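Local coordinates for cell division protein FtsZ 1 (Methanocaldococcus jannaschii, PDB 2VAP) that binds GTP and, as a tubulin-like GTPase, probably polymerizes into the contractile Z ring at the future cell division site, at residues A[246-257]-A[330-341]. Residues are numbered along the deposited sequence; the frame is centred on the assembly and turned at random.
Sequences GGLAMIGIGESD and TVRVLLVITGVQ
Ile251 and Val336 meet across a non-hydrogen-bonded antiparallel pair, their CG2 methyls 3.8 Å apart as the two side chains cross obliquely. Leu334 is shared by two neighbours on this face: its CD1 lies 4.0 Å from Ile253 CG1 and also reaches CB of Ile251. Ala249 and Ile251 pack in addition on strand 186-191 of the nucleotide-binding domain. The opposite face bears Val333 and Leu335 beneath helix 261-270, and here the edge strand offers Gly252 and Gly254, which have no side chain, so opposite them it is Val333 and Leu335 that reach the helix. From Met250-Ile337 to Ser256-Val331, four hydrogen-bonded pairs join the backbones, Gly252 N and Leu335 O lying 2.8 Å apart. Strand 249-256 is thereby fixed as one edge of the mixed four-stranded sheet of the C-terminal domain shared with tubulin, while Gly247, just before it, and Ala249 at its start make backbone hydrogen bonds with Leu187 of strand 186-191, linking the two domains. Beyond the strands, Gln341 folds back, bent at chi2, and its OE1 takes the N-H of Leu248 at 2.9 Å; the bond is straight at hydrogen (167°), although the donor stands above the amide carbonyl plane. The far end is looser and more open to solvent. Glu255 and Arg332 run side by side in the same direction, their carboxylate and guanidinium planes 35° apart, but the salt bridge is long, OE1 to NE measuring 3.7 Å. With CG anti to the backbone N (chi1 -172°), Arg332 lays its CG 3.6 Å from Gly254 O before the chain bends at chi3. A leucine in its place would probably leave the Glu255 carboxylate without its countercharge and free to swing into solvent. Nearby, Thr330 rests its CG2 methyl 3.8 Å from Glu255 CB.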
# COMPACT_ATOMS: atom_id res chain seq x y z
N GLY A 246 7.60 -6.54 -9.27
CA GLY A 246 8.01 -6.44 -7.87
C GLY A 246 7.75 -7.69 -7.05
O GLY A 246 8.35 -7.88 -5.99
N GLY A 247 6.85 -8.54 -7.54
CA GLY A 247 6.53 -9.81 -6.88
C GLY A 247 5.95 -9.60 -5.50
O GLY A 247 4.98 -8.87 -5.33
N LEU A 248 6.56 -10.25 -4.51
CA LEU A 248 6.17 -10.07 -3.11
C LEU A 248 6.99 -8.95 -2.48
O LEU A 248 8.21 -8.87 -2.69
CB LEU A 248 6.34 -11.38 -2.33
CG LEU A 248 5.73 -11.45 -0.92
CD1 LEU A 248 4.21 -11.50 -0.97
CD2 LEU A 248 6.27 -12.65 -0.17
N ALA A 249 6.32 -8.10 -1.72
CA ALA A 249 6.96 -6.96 -1.07
C ALA A 249 6.54 -6.83 0.39
O ALA A 249 5.44 -7.25 0.77
CB ALA A 249 6.65 -5.67 -1.82
N MET A 250 7.43 -6.26 1.20
CA MET A 250 7.14 -5.98 2.60
C MET A 250 7.65 -4.59 2.97
O MET A 250 8.51 -4.03 2.27
CB MET A 250 7.77 -7.04 3.52
CG MET A 250 7.09 -8.40 3.43
SD MET A 250 7.89 -9.64 4.46
CE MET A 250 7.10 -11.13 3.87
N ILE A 251 7.13 -4.02 4.05
CA ILE A 251 7.47 -2.65 4.44
C ILE A 251 8.25 -2.56 5.75
O ILE A 251 8.19 -3.45 6.60
CB ILE A 251 6.22 -1.72 4.51
CG1 ILE A 251 5.32 -2.09 5.71
CG2 ILE A 251 5.45 -1.75 3.19
CD1 ILE A 251 4.29 -1.02 6.06
N GLY A 252 8.99 -1.46 5.88
CA GLY A 252 9.65 -1.09 7.12
C GLY A 252 9.40 0.39 7.37
O GLY A 252 9.56 1.21 6.46
N ILE A 253 8.99 0.72 8.59
CA ILE A 253 8.75 2.11 8.97
C ILE A 253 9.63 2.51 10.15
O ILE A 253 9.72 1.78 11.14
CB ILE A 253 7.25 2.37 9.31
CG1 ILE A 253 6.35 2.00 8.12
CG2 ILE A 253 7.02 3.83 9.71
CD1 ILE A 253 4.87 1.88 8.46
N GLY A 254 10.28 3.66 10.03
CA GLY A 254 11.10 4.21 11.10
C GLY A 254 10.89 5.70 11.27
O GLY A 254 10.61 6.41 10.30
N GLU A 255 11.00 6.17 12.51
CA GLU A 255 10.88 7.60 12.81
C GLU A 255 11.78 8.00 13.98
O GLU A 255 12.00 7.22 14.90
CB GLU A 255 9.42 7.99 13.08
CG GLU A 255 8.74 7.23 14.22
CD GLU A 255 7.34 7.75 14.52
OE1 GLU A 255 6.68 8.30 13.61
OE2 GLU A 255 6.90 7.61 15.68
N SER A 256 12.31 9.22 13.91
CA SER A 256 13.20 9.75 14.94
C SER A 256 13.19 11.28 14.95
O SER A 256 13.07 11.90 13.89
CB SER A 256 14.63 9.24 14.74
OG SER A 256 15.49 9.71 15.76
N ASP A 257 13.33 11.86 16.13
CA ASP A 257 13.41 13.31 16.29
C ASP A 257 14.68 13.76 17.02
O ASP A 257 14.77 14.88 17.52
CB ASP A 257 12.15 13.85 16.99
CG ASP A 257 12.02 13.37 18.44
OD1 ASP A 257 11.44 14.12 19.25
OD2 ASP A 257 12.49 12.26 18.76
N THR A 330 10.59 15.52 13.52
CA THR A 330 10.72 14.09 13.21
C THR A 330 10.95 13.82 11.72
O THR A 330 10.28 14.40 10.87
CB THR A 330 9.48 13.31 13.70
OG1 THR A 330 9.24 13.60 15.08
CG2 THR A 330 9.67 11.80 13.53
N VAL A 331 11.91 12.94 11.43
CA VAL A 331 12.07 12.37 10.10
C VAL A 331 11.50 10.96 10.09
O VAL A 331 11.82 10.14 10.96
CB VAL A 331 13.56 12.38 9.64
CG1 VAL A 331 13.79 11.40 8.49
CG2 VAL A 331 13.98 13.77 9.23
N ARG A 332 10.63 10.69 9.12
CA ARG A 332 10.02 9.37 8.95
C ARG A 332 10.51 8.73 7.66
O ARG A 332 10.58 9.38 6.62
CB ARG A 332 8.49 9.49 8.94
CG ARG A 332 7.74 8.17 8.96
CD ARG A 332 6.23 8.37 8.89
NE ARG A 332 5.70 8.97 10.12
CZ ARG A 332 4.45 9.38 10.29
NH1 ARG A 332 3.56 9.26 9.30
NH2 ARG A 332 4.07 9.90 11.44
N VAL A 333 10.85 7.44 7.74
CA VAL A 333 11.31 6.69 6.58
C VAL A 333 10.38 5.52 6.30
O VAL A 333 10.16 4.66 7.17
CB VAL A 333 12.77 6.19 6.75
CG1 VAL A 333 13.17 5.25 5.61
CG2 VAL A 333 13.74 7.37 6.81
N LEU A 334 9.81 5.50 5.10
CA LEU A 334 9.07 4.34 4.61
C LEU A 334 9.93 3.57 3.62
O LEU A 334 10.40 4.12 2.62
CB LEU A 334 7.74 4.74 3.96
CG LEU A 334 6.97 3.63 3.23
CD1 LEU A 334 6.41 2.59 4.21
CD2 LEU A 334 5.86 4.20 2.36
N LEU A 335 10.14 2.29 3.92
CA LEU A 335 10.91 1.40 3.06
C LEU A 335 10.00 0.29 2.56
O LEU A 335 9.34 -0.39 3.35
CB LEU A 335 12.10 0.82 3.84
CG LEU A 335 13.06 -0.13 3.13
CD1 LEU A 335 13.85 0.58 2.03
CD2 LEU A 335 14.01 -0.76 4.14
N VAL A 336 9.94 0.13 1.24
CA VAL A 336 9.19 -0.97 0.62
C VAL A 336 10.17 -1.84 -0.16
O VAL A 336 10.71 -1.42 -1.18
CB VAL A 336 8.05 -0.46 -0.30
CG1 VAL A 336 7.29 -1.64 -0.91
CG2 VAL A 336 7.09 0.43 0.48
N ILE A 337 10.40 -3.04 0.35
CA ILE A 337 11.37 -3.98 -0.20
C ILE A 337 10.67 -4.98 -1.11
O ILE A 337 9.72 -5.64 -0.68
CB ILE A 337 12.14 -4.71 0.94
CG1 ILE A 337 12.96 -3.71 1.78
CG2 ILE A 337 13.00 -5.84 0.40
CD1 ILE A 337 14.13 -3.07 1.06
N THR A 338 11.13 -5.10 -2.35
CA THR A 338 10.46 -5.94 -3.35
C THR A 338 11.28 -7.17 -3.76
O THR A 338 12.49 -7.23 -3.55
CB THR A 338 10.09 -5.14 -4.63
OG1 THR A 338 11.28 -4.68 -5.28
CG2 THR A 338 9.20 -3.94 -4.28
N GLY A 339 10.59 -8.15 -4.36
CA GLY A 339 11.23 -9.36 -4.88
C GLY A 339 11.67 -10.35 -3.82
O GLY A 339 12.65 -11.07 -4.01
N VAL A 340 10.94 -10.40 -2.70
CA VAL A 340 11.31 -11.26 -1.57
C VAL A 340 10.61 -12.63 -1.57
O VAL A 340 10.73 -13.38 -0.61
CB VAL A 340 11.12 -10.56 -0.19
CG1 VAL A 340 12.04 -9.36 -0.06
CG2 VAL A 340 9.66 -10.17 0.03
N GLN A 341 9.91 -12.94 -2.66
CA GLN A 341 9.17 -14.21 -2.77
C GLN A 341 10.06 -15.46 -2.74
O GLN A 341 9.61 -16.54 -2.38
CB GLN A 341 8.26 -14.23 -4.01
CG GLN A 341 8.98 -14.11 -5.36
CD GLN A 341 9.13 -12.67 -5.84
OE1 GLN A 341 8.94 -11.72 -5.07
NE2 GLN A 341 9.47 -12.50 -7.11